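Glycosyltransferase Gtf1 (Streptococcus pneumoniae, PDB 4PQG) is a GT-B-type glycosyltransferase whose two Rossmann-like sheets carry an added extended beta-sheet domain, modelled here with uridine-5'-diphosphate. Local coordinates at residues A[50-55]-A[70-75]; A[78-83]-A[151-156]; A[132-137]-A[147-152]. One frame throughout, in Å; residues are numbered along the deposited sequence.

Interaction 1 (A[50-55]-A[70-75]); sequences MILADN and VIWLYN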
loop_
_atom_site.group_PDB
_atom_site.type_symbol
_atom_site.label_atom_id
_atom_site.label_comp_id
_atom_site.label_asym_id
_atom_site.label_seq_id
_atom_site.Cartn_x
_atom_site.Cartn_y
_atom_site.Cartn_z
ATOM N N MET A 50 -5.923 -8.727 -9.928
ATOM C CA MET A 50 -5.261 -8.933 -11.210
ATOM C C MET A 50 -4.287 -7.757 -11.451
ATOM O O MET A 50 -4.704 -6.597 -11.541
ATOM C CB MET A 50 -6.320 -9.048 -12.320
ATOM C CG MET A 50 -5.744 -9.119 -13.739
ATOM S SD MET A 50 -4.824 -10.658 -13.968
ATOM C CE MET A 50 -6.139 -11.881 -13.879
ATOM N N ILE A 51 -2.990 -8.059 -11.505
ATOM C CA ILE A 51 -1.931 -7.058 -11.695
ATOM C C ILE A 51 -1.141 -7.464 -12.936
ATOM O O ILE A 51 -0.393 -8.458 -12.891
ATOM C CB ILE A 51 -0.929 -7.052 -10.502
ATOM C CG1 ILE A 51 -1.629 -6.936 -9.142
ATOM C CG2 ILE A 51 0.155 -5.986 -10.692
ATOM C CD1 ILE A 51 -2.362 -5.637 -8.904
ATOM N N LEU A 52 -1.280 -6.693 -14.015
ATOM C CA LEU A 52 -0.654 -7.002 -15.292
ATOM C C LEU A 52 0.113 -5.808 -15.863
ATOM O O LEU A 52 1.028 -5.984 -16.669
ATOM C CB LEU A 52 -1.714 -7.487 -16.304
ATOM C CG LEU A 52 -2.259 -8.909 -16.042
ATOM C CD1 LEU A 52 -3.368 -9.279 -17.018
ATOM C CD2 LEU A 52 -1.152 -9.967 -16.073
ATOM N N ALA A 53 -0.252 -4.605 -15.425
ATOM C CA ALA A 53 0.397 -3.375 -15.904
ATOM C C ALA A 53 1.883 -3.392 -15.554
ATOM O O ALA A 53 2.719 -2.820 -16.272
ATOM C CB ALA A 53 -0.287 -2.155 -15.304
ATOM N N ASP A 54 2.190 -4.048 -14.433
ATOM C CA ASP A 54 3.557 -4.298 -14.003
ATOM C C ASP A 54 3.733 -5.763 -13.685
ATOM O O ASP A 54 2.762 -6.433 -13.343
ATOM C CB ASP A 54 3.829 -3.524 -12.713
ATOM C CG ASP A 54 3.903 -2.034 -12.941
ATOM O OD1 ASP A 54 4.902 -1.592 -13.532
ATOM O OD2 ASP A 54 2.952 -1.334 -12.556
ATOM N N ASN A 55 4.972 -6.244 -13.756
ATOM C CA ASN A 55 5.335 -7.514 -13.145
ATOM C C ASN A 55 5.199 -7.357 -11.621
ATOM O O ASN A 55 5.858 -6.512 -11.034
ATOM C CB ASN A 55 6.783 -7.879 -13.520
ATOM C CG ASN A 55 7.233 -9.211 -12.936
ATOM O OD1 ASN A 55 6.620 -9.744 -12.005
ATOM N ND2 ASN A 55 8.318 -9.762 -13.495
ATOM N N VAL A 70 6.270 -13.926 -1.419
ATOM C CA VAL A 70 5.190 -13.372 -2.243
ATOM C C VAL A 70 4.339 -14.446 -2.913
ATOM O O VAL A 70 4.876 -15.327 -3.583
ATOM C CB VAL A 70 5.741 -12.395 -3.304
ATOM C CG1 VAL A 70 4.637 -11.931 -4.256
ATOM C CG2 VAL A 70 6.394 -11.206 -2.611
ATOM N N ILE A 71 3.021 -14.369 -2.713
ATOM C CA ILE A 71 2.054 -15.165 -3.488
ATOM C C ILE A 71 1.112 -14.232 -4.260
ATOM O O ILE A 71 0.531 -13.304 -3.681
ATOM C CB ILE A 71 1.218 -16.105 -2.595
ATOM C CG1 ILE A 71 2.107 -17.233 -2.052
ATOM C CG2 ILE A 71 0.069 -16.711 -3.402
ATOM C CD1 ILE A 71 1.460 -18.137 -1.018
ATOM N N TRP A 72 1.011 -14.450 -5.566
ATOM C CA TRP A 72 0.033 -13.767 -6.393
ATOM C C TRP A 72 -0.994 -14.785 -6.755
ATOM O O TRP A 72 -0.657 -15.858 -7.273
ATOM C CB TRP A 72 0.681 -13.139 -7.633
ATOM C CG TRP A 72 -0.304 -12.429 -8.551
ATOM C CD1 TRP A 72 -1.435 -11.689 -8.193
ATOM C CD2 TRP A 72 -0.278 -12.386 -10.016
ATOM N NE1 TRP A 72 -2.084 -11.213 -9.304
ATOM C CE2 TRP A 72 -1.440 -11.589 -10.428
ATOM C CE3 TRP A 72 0.555 -12.916 -10.992
ATOM C CZ2 TRP A 72 -1.723 -11.339 -11.759
ATOM C CZ3 TRP A 72 0.260 -12.648 -12.332
ATOM C CH2 TRP A 72 -0.864 -11.897 -12.704
ATOM N N LEU A 73 -2.252 -14.497 -6.422
ATOM C CA LEU A 73 -3.355 -15.434 -6.646
ATOM C C LEU A 73 -3.305 -16.149 -8.016
ATOM O O LEU A 73 -3.406 -17.387 -8.096
ATOM C CB LEU A 73 -4.703 -14.718 -6.451
ATOM C CG LEU A 73 -5.996 -15.411 -6.917
ATOM C CD1 LEU A 73 -6.305 -16.651 -6.075
ATOM C CD2 LEU A 73 -7.178 -14.444 -6.895
ATOM N N TYR A 74 -3.150 -15.380 -9.090
ATOM C CA TYR A 74 -3.309 -15.924 -10.453
ATOM C C TYR A 74 -2.115 -16.793 -10.893
ATOM O O TYR A 74 -2.253 -17.708 -11.690
ATOM C CB TYR A 74 -3.602 -14.786 -11.446
ATOM C CG TYR A 74 -4.925 -14.108 -11.142
ATOM C CD1 TYR A 74 -6.112 -14.593 -11.693
ATOM C CD2 TYR A 74 -4.989 -12.998 -10.273
ATOM C CE1 TYR A 74 -7.331 -13.991 -11.413
ATOM C CE2 TYR A 74 -6.196 -12.385 -9.981
ATOM C CZ TYR A 74 -7.364 -12.900 -10.543
ATOM O OH TYR A 74 -8.577 -12.351 -10.262
ATOM N N ASN A 75 -0.949 -16.487 -10.345
ATOM C CA ASN A 75 0.304 -17.218 -10.601
ATOM C C ASN A 75 0.404 -18.542 -9.817
ATOM O O ASN A 75 1.100 -19.481 -10.242
ATOM C CB ASN A 75 1.481 -16.295 -10.202
ATOM C CG ASN A 75 2.810 -17.014 -10.174
ATOM O OD1 ASN A 75 3.344 -17.298 -9.105
ATOM N ND2 ASN A 75 3.331 -17.348 -11.353
#
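Met50 places its terminal methyl over the centre of one face of the Tyr74 ring while its sulfur borders Trp72, a double Met-aromatic contact at the edge of the first Rossmann-like sheet of this GT-B protein. The chain of Met50 starts with CG anti to the backbone N (chi1 174°) and then bends at both following torsions, crossing the tyrosine side chain at about a right angle. Its CE sits 3.4 Å from the centroid of the Tyr74 ring in a CH-pi contact, and the SD atom stands farther off over the same face. The opposite face of that ring is covered near its rim by Leu73 CD2. Toward Trp72 the sulfur comes in at the ring edge, Met50 SD lying 3.9 Å from Trp72 CZ2. Leu52 also meets this edge, its CD2 3.9 Å from Trp72 CH2. No hydrogen bond joins the two segments; the indole NE1 instead donates to Asp49 O, just before residues 50-55, tying the tryptophan to this loop. Tyr74 OH is held by Glu192 and Lys205, so its ring is fixed at the far end too. The backbone oxygen Ile51 O approaches the indole obliquely, 3.4 Å from Trp72 CZ2.

Interaction 2 (A[78-83]-A[151-156]); sequences TDIKIA and SYTRYC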
loop_
_atom_site.group_PDB
_atom_site.type_symbol
_atom_site.label_atom_id
_atom_site.label_comp_id
_atom_site.label_asym_id
_atom_site.label_seq_id
_atom_site.Cartn_x
_atom_site.Cartn_y
_atom_site.Cartn_z
ATOM N N THR A 78 0.111 -22.055 -11.102
ATOM C CA THR A 78 1.063 -22.452 -12.113
ATOM C C THR A 78 2.401 -22.773 -11.448
ATOM O O THR A 78 2.576 -22.580 -10.239
ATOM C CB THR A 78 1.287 -21.357 -13.197
ATOM O OG1 THR A 78 2.211 -20.371 -12.716
ATOM C CG2 THR A 78 -0.052 -20.688 -13.625
ATOM N N ASP A 79 3.360 -23.224 -12.243
ATOM C CA ASP A 79 4.688 -23.504 -11.707
ATOM C C ASP A 79 5.703 -22.409 -12.043
ATOM O O ASP A 79 6.898 -22.590 -11.820
ATOM C CB ASP A 79 5.175 -24.879 -12.182
ATOM C CG ASP A 79 5.519 -24.912 -13.665
ATOM O OD1 ASP A 79 5.465 -23.882 -14.383
ATOM O OD2 ASP A 79 5.855 -26.007 -14.139
ATOM N N ILE A 80 5.234 -21.274 -12.573
ATOM C CA ILE A 80 6.123 -20.120 -12.810
ATOM C C ILE A 80 6.328 -19.369 -11.496
ATOM O O ILE A 80 5.350 -18.983 -10.825
ATOM C CB ILE A 80 5.598 -19.179 -13.916
ATOM C CG1 ILE A 80 5.593 -19.925 -15.260
ATOM C CG2 ILE A 80 6.403 -17.865 -13.948
ATOM C CD1 ILE A 80 5.103 -19.123 -16.451
ATOM N N LYS A 81 7.592 -19.203 -11.108
ATOM C CA LYS A 81 7.925 -18.570 -9.835
ATOM C C LYS A 81 7.847 -17.045 -9.943
ATOM O O LYS A 81 8.128 -16.479 -11.002
ATOM C CB LYS A 81 9.334 -18.973 -9.368
ATOM C CG LYS A 81 9.567 -20.470 -9.210
ATOM C CD LYS A 81 8.539 -21.132 -8.301
ATOM C CE LYS A 81 8.720 -22.644 -8.312
ATOM N NZ LYS A 81 7.502 -23.348 -7.817
ATOM N N ILE A 82 7.476 -16.398 -8.838
ATOM C CA ILE A 82 7.582 -14.948 -8.709
ATOM C C ILE A 82 9.030 -14.560 -8.993
ATOM O O ILE A 82 9.936 -15.018 -8.298
ATOM C CB ILE A 82 7.175 -14.478 -7.289
ATOM C CG1 ILE A 82 5.701 -14.822 -6.994
ATOM C CG2 ILE A 82 7.425 -12.982 -7.106
ATOM C CD1 ILE A 82 4.702 -14.112 -7.898
ATOM N N ALA A 83 9.239 -13.721 -10.007
ATOM C CA ALA A 83 10.587 -13.386 -10.492
ATOM C C ALA A 83 10.606 -12.064 -11.262
ATOM O O ALA A 83 9.596 -11.658 -11.798
ATOM C CB ALA A 83 11.110 -14.512 -11.380
ATOM N N SER A 151 7.967 -12.612 -17.287
ATOM C CA SER A 151 8.942 -12.521 -16.173
ATOM C C SER A 151 10.236 -13.116 -16.735
ATOM O O SER A 151 10.890 -12.461 -17.537
ATOM C CB SER A 151 8.464 -13.238 -14.903
ATOM O OG SER A 151 8.068 -14.583 -15.161
ATOM N N TYR A 152 10.570 -14.359 -16.388
ATOM C CA TYR A 152 11.661 -15.070 -17.096
ATOM C C TYR A 152 11.127 -15.852 -18.305
ATOM O O TYR A 152 11.900 -16.342 -19.125
ATOM C CB TYR A 152 12.462 -15.976 -16.160
ATOM C CG TYR A 152 11.656 -17.032 -15.400
ATOM C CD1 TYR A 152 11.539 -18.347 -15.879
ATOM C CD2 TYR A 152 11.054 -16.726 -14.179
ATOM C CE1 TYR A 152 10.816 -19.306 -15.166
ATOM C CE2 TYR A 152 10.342 -17.678 -13.458
ATOM C CZ TYR A 152 10.228 -18.966 -13.947
ATOM O OH TYR A 152 9.503 -19.882 -13.200
ATOM N N THR A 153 9.798 -15.966 -18.389
ATOM C CA THR A 153 9.116 -16.495 -19.571
ATOM C C THR A 153 7.716 -15.879 -19.596
ATOM O O THR A 153 7.344 -15.159 -18.668
ATOM C CB THR A 153 9.053 -18.039 -19.572
ATOM O OG1 THR A 153 8.587 -18.498 -20.845
ATOM C CG2 THR A 153 8.144 -18.566 -18.460
ATOM N N ARG A 154 6.944 -16.155 -20.646
ATOM C CA ARG A 154 5.551 -15.697 -20.695
ATOM C C ARG A 154 4.698 -16.417 -19.665
ATOM O O ARG A 154 4.575 -17.631 -19.701
ATOM C CB ARG A 154 4.953 -15.890 -22.085
ATOM C CG ARG A 154 3.457 -15.576 -22.135
ATOM C CD ARG A 154 2.923 -15.774 -23.536
ATOM N NE ARG A 154 2.897 -17.182 -23.918
ATOM C CZ ARG A 154 2.502 -17.610 -25.111
ATOM N NH1 ARG A 154 2.103 -16.719 -26.026
ATOM N NH2 ARG A 154 2.480 -18.922 -25.386
ATOM N N TYR A 155 4.095 -15.654 -18.754
ATOM C CA TYR A 155 3.226 -16.228 -17.751
ATOM C C TYR A 155 1.712 -16.039 -18.012
ATOM O O TYR A 155 0.913 -16.772 -17.453
ATOM C CB TYR A 155 3.612 -15.726 -16.348
ATOM C CG TYR A 155 3.452 -14.223 -16.112
ATOM C CD1 TYR A 155 2.223 -13.668 -15.708
ATOM C CD2 TYR A 155 4.540 -13.372 -16.238
ATOM C CE1 TYR A 155 2.096 -12.303 -15.459
ATOM C CE2 TYR A 155 4.426 -12.008 -16.004
ATOM C CZ TYR A 155 3.209 -11.477 -15.615
ATOM O OH TYR A 155 3.150 -10.125 -15.379
ATOM N N CYS A 156 1.345 -15.070 -18.854
ATOM C CA CYS A 156 -0.057 -14.770 -19.167
ATOM C C CYS A 156 -0.211 -14.258 -20.607
ATOM O O CYS A 156 0.653 -13.502 -21.105
ATOM C CB CYS A 156 -0.604 -13.726 -18.163
ATOM S SG CYS A 156 -2.276 -13.118 -18.497
HETATM O O HOH W 1 1.586 -18.091 -14.887
HETATM O O HOH W 2 6.864 -14.727 -12.642
#
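The loop 78-83 and the turn leading into strand 154-163 come closest at Ala83 and Ser151, with CA atoms 6.0 Å apart, and less closely at Ile80 and Tyr155. Ile80 packs against the turn. With chi2 at 180° its CD1 reaches out to touch Thr153 CG2 and Tyr155 CB, each at 3.7 Å, and Thr153 is crossed at about a right angle. On the other branch, CG2 lies 3.8 Å from Tyr152 OH. That hydroxyl carries the direct hydrogen bond across the contact: it accepts a nearly straight bond from Lys81 N (N to OH 2.9 Å, 165° at the hydrogen) and is also bonded to Glu177 OE2. The contact thereby fastens a loop that follows helix 73-76, beyond edge strand 70-72 of the Rossmann-like sheet, onto the antiparallel extended beta-sheet domain. At the start of the loop Thr78 forms an ST turn, its OG1 accepting from Ile80 N, and a water bridges this OG1 to Tyr155 O. A second water spans Lys81 O and Ser151 OG, donating to Lys81 O, 2.7 Å from the water oxygen. Beyond it, the methyl of Ala83 meets the edge of the Tyr152 ring, with CB 3.6 Å from CD2.

Interaction 3 (A[132-137]-A[147-152]); sequences LVQHAE and KDYFSY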
loop_
_atom_site.group_PDB
_atom_site.type_symbol
_atom_site.label_atom_id
_atom_site.label_comp_id
_atom_site.label_asym_id
_atom_site.label_seq_id
_atom_site.Cartn_x
_atom_site.Cartn_y
_atom_site.Cartn_z
ATOM N N LEU A 132 14.858 -5.345 -21.856
ATOM C CA LEU A 132 13.943 -6.221 -21.103
ATOM C C LEU A 132 12.486 -5.825 -21.370
ATOM O O LEU A 132 12.151 -4.629 -21.361
ATOM C CB LEU A 132 14.269 -6.191 -19.600
ATOM C CG LEU A 132 15.715 -6.524 -19.177
ATOM C CD1 LEU A 132 15.916 -6.340 -17.676
ATOM C CD2 LEU A 132 16.139 -7.928 -19.590
ATOM N N VAL A 133 11.623 -6.815 -21.626
ATOM C CA VAL A 133 10.239 -6.551 -22.047
ATOM C C VAL A 133 9.213 -7.112 -21.057
ATOM O O VAL A 133 9.131 -8.322 -20.863
ATOM C CB VAL A 133 9.942 -7.094 -23.455
ATOM C CG1 VAL A 133 8.514 -6.748 -23.873
ATOM C CG2 VAL A 133 10.931 -6.528 -24.473
ATOM N N GLN A 134 8.438 -6.209 -20.459
ATOM C CA GLN A 134 7.489 -6.530 -19.388
ATOM C C GLN A 134 6.236 -7.149 -20.010
ATOM O O GLN A 134 5.728 -8.142 -19.510
ATOM C CB GLN A 134 7.170 -5.259 -18.563
ATOM C CG GLN A 134 6.182 -5.411 -17.408
ATOM C CD GLN A 134 4.724 -5.279 -17.850
ATOM O OE1 GLN A 134 4.404 -4.483 -18.751
ATOM N NE2 GLN A 134 3.828 -6.054 -17.219
ATOM N N HIS A 135 5.751 -6.547 -21.093
ATOM C CA HIS A 135 4.643 -7.108 -21.875
ATOM C C HIS A 135 4.672 -6.614 -23.296
ATOM O O HIS A 135 5.352 -5.632 -23.593
ATOM C CB HIS A 135 3.288 -6.870 -21.194
ATOM C CG HIS A 135 2.716 -5.492 -21.384
ATOM N ND1 HIS A 135 3.054 -4.456 -20.601
ATOM C CD2 HIS A 135 1.744 -5.017 -22.264
ATOM C CE1 HIS A 135 2.359 -3.368 -20.965
ATOM N NE2 HIS A 135 1.547 -3.713 -21.978
ATOM N N ALA A 136 3.954 -7.306 -24.182
ATOM C CA ALA A 136 3.957 -7.025 -25.627
ATOM C C ALA A 136 2.558 -7.167 -26.177
ATOM O O ALA A 136 1.774 -7.993 -25.687
ATOM C CB ALA A 136 4.889 -7.978 -26.358
ATOM N N GLU A 137 2.259 -6.372 -27.200
ATOM C CA GLU A 137 0.949 -6.325 -27.835
ATOM C C GLU A 137 1.051 -6.675 -29.319
ATOM O O GLU A 137 1.885 -6.110 -30.033
ATOM C CB GLU A 137 0.331 -4.928 -27.646
ATOM C CG GLU A 137 0.298 -4.523 -26.171
ATOM C CD GLU A 137 -0.522 -3.287 -25.879
ATOM O OE1 GLU A 137 -0.885 -2.581 -26.836
ATOM O OE2 GLU A 137 -0.774 -3.015 -24.674
ATOM N N LYS A 147 -2.140 -9.888 -26.058
ATOM C CA LYS A 147 -1.115 -9.319 -25.197
ATOM C C LYS A 147 -0.460 -10.417 -24.388
ATOM O O LYS A 147 -1.152 -11.218 -23.735
ATOM C CB LYS A 147 -1.704 -8.303 -24.215
ATOM C CG LYS A 147 -2.184 -7.006 -24.818
ATOM C CD LYS A 147 -2.426 -5.964 -23.731
ATOM C CE LYS A 147 -3.309 -4.829 -24.241
ATOM N NZ LYS A 147 -3.695 -3.845 -23.176
ATOM N N ASP A 148 0.870 -10.444 -24.405
ATOM C CA ASP A 148 1.630 -11.395 -23.610
ATOM C C ASP A 148 2.345 -10.640 -22.498
ATOM O O ASP A 148 2.745 -9.488 -22.692
ATOM C CB ASP A 148 2.676 -12.102 -24.464
ATOM C CG ASP A 148 2.085 -13.114 -25.436
ATOM O OD1 ASP A 148 0.886 -13.461 -25.347
ATOM O OD2 ASP A 148 2.854 -13.582 -26.287
ATOM N N TYR A 149 2.500 -11.307 -21.350
ATOM C CA TYR A 149 3.122 -10.753 -20.152
ATOM C C TYR A 149 4.282 -11.653 -19.705
ATOM O O TYR A 149 4.108 -12.864 -19.628
ATOM C CB TYR A 149 2.071 -10.639 -19.049
ATOM C CG TYR A 149 0.973 -9.665 -19.422
ATOM C CD1 TYR A 149 1.092 -8.306 -19.121
ATOM C CD2 TYR A 149 -0.161 -10.089 -20.132
ATOM C CE1 TYR A 149 0.106 -7.398 -19.511
ATOM C CE2 TYR A 149 -1.153 -9.188 -20.511
ATOM C CZ TYR A 149 -1.005 -7.847 -20.195
ATOM O OH TYR A 149 -1.985 -6.954 -20.540
ATOM N N PHE A 150 5.438 -11.056 -19.384
ATOM C CA PHE A 150 6.701 -11.801 -19.201
ATOM C C PHE A 150 7.413 -11.544 -17.870
ATOM O O PHE A 150 7.455 -10.395 -17.382
ATOM C CB PHE A 150 7.696 -11.472 -20.335
ATOM C CG PHE A 150 7.130 -11.632 -21.722
ATOM C CD1 PHE A 150 7.087 -12.883 -22.343
ATOM C CD2 PHE A 150 6.661 -10.526 -22.422
ATOM C CE1 PHE A 150 6.575 -13.026 -23.626
ATOM C CE2 PHE A 150 6.140 -10.663 -23.701
ATOM C CZ PHE A 150 6.097 -11.916 -24.306
ATOM N N SER A 151 7.967 -12.612 -17.287
ATOM C CA SER A 151 8.942 -12.521 -16.173
ATOM C C SER A 151 10.236 -13.116 -16.735
ATOM O O SER A 151 10.890 -12.461 -17.537
ATOM C CB SER A 151 8.464 -13.238 -14.903
ATOM O OG SER A 151 8.068 -14.583 -15.161
ATOM N N TYR A 152 10.570 -14.359 -16.388
ATOM C CA TYR A 152 11.661 -15.070 -17.096
ATOM C C TYR A 152 11.127 -15.852 -18.305
ATOM O O TYR A 152 11.900 -16.342 -19.125
ATOM C CB TYR A 152 12.462 -15.976 -16.160
ATOM C CG TYR A 152 11.656 -17.032 -15.400
ATOM C CD1 TYR A 152 11.539 -18.347 -15.879
ATOM C CD2 TYR A 152 11.054 -16.726 -14.179
ATOM C CE1 TYR A 152 10.816 -19.306 -15.166
ATOM C CE2 TYR A 152 10.342 -17.678 -13.458
ATOM C CZ TYR A 152 10.228 -18.966 -13.947
ATOM O OH TYR A 152 9.503 -19.882 -13.200
HETATM O O HOH W 3 5.189 -8.606 -16.440
#
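His135 has its CG between the backbone N and the carbonyl carbon (chi1 80°), while Tyr149 CG stands anti to its own carbonyl carbon (chi1 -64°), and the two side chains run side by side from a non-hydrogen-bonded antiparallel pair. The rings barely overlap, and the exact setting of the imidazole is doubtful, ND1 lying too close to Gln134 OE1; the contact rests on His135 CB, 3.3 Å from Tyr149 CD1. On the same face of this beta hairpin, Glu137 and Lys147 lie alongside each other and form a salt bridge, OE2 to NZ 3.4 Å. Backbone bonds in both directions join Ala136 and Asp148, each 2.9 Å from N to O, and Phe150 N donates to Gln134 O where the chain turns a corner. There a water accepts from Gln134 NE2, which also bonds to Leu52 O, and donates to Phe150 O. Val133 O, buried against Phe150 CB, has no partner in the model. The other face carries Ala136, whose CB meets the Phe150 ring edge 4.0 Å from CE2. Helix 89-93 covers the apolar part of this face, its Val92 touching Val133, Ala136 and Phe150, while strands 119-125 and 154-163 flank the hairpin within the antiparallel sheet.

The three contacts form a continuous path from the Rossmann-like sheet into the extended beta-sheet domain. Interactions 1 and 2 have centres about 10 Å apart and are joined by two probable hydrogen bonds, Asn75 ND2 to Ile80 O (2.7 Å) and Asn55 ND2 to Ala83 O (2.8 Å). Interactions 2 and 3 share Ser151 and Tyr152, and adjacent strands 143-150 and 154-163 pair through probable hydrogen bonds, Tyr155 N to Tyr149 O and Tyr149 N to Cys156 O, each 2.9 Å. Interaction 1 also reaches interaction 3 directly, by a probable hydrogen bond from Gln134 NE2 to Leu52 O (2.9 Å), although their centres are about 13 Å apart. None of the residues neighbouring 2-acetamido-2-deoxy-beta-d-glucopyranose lies in these segments.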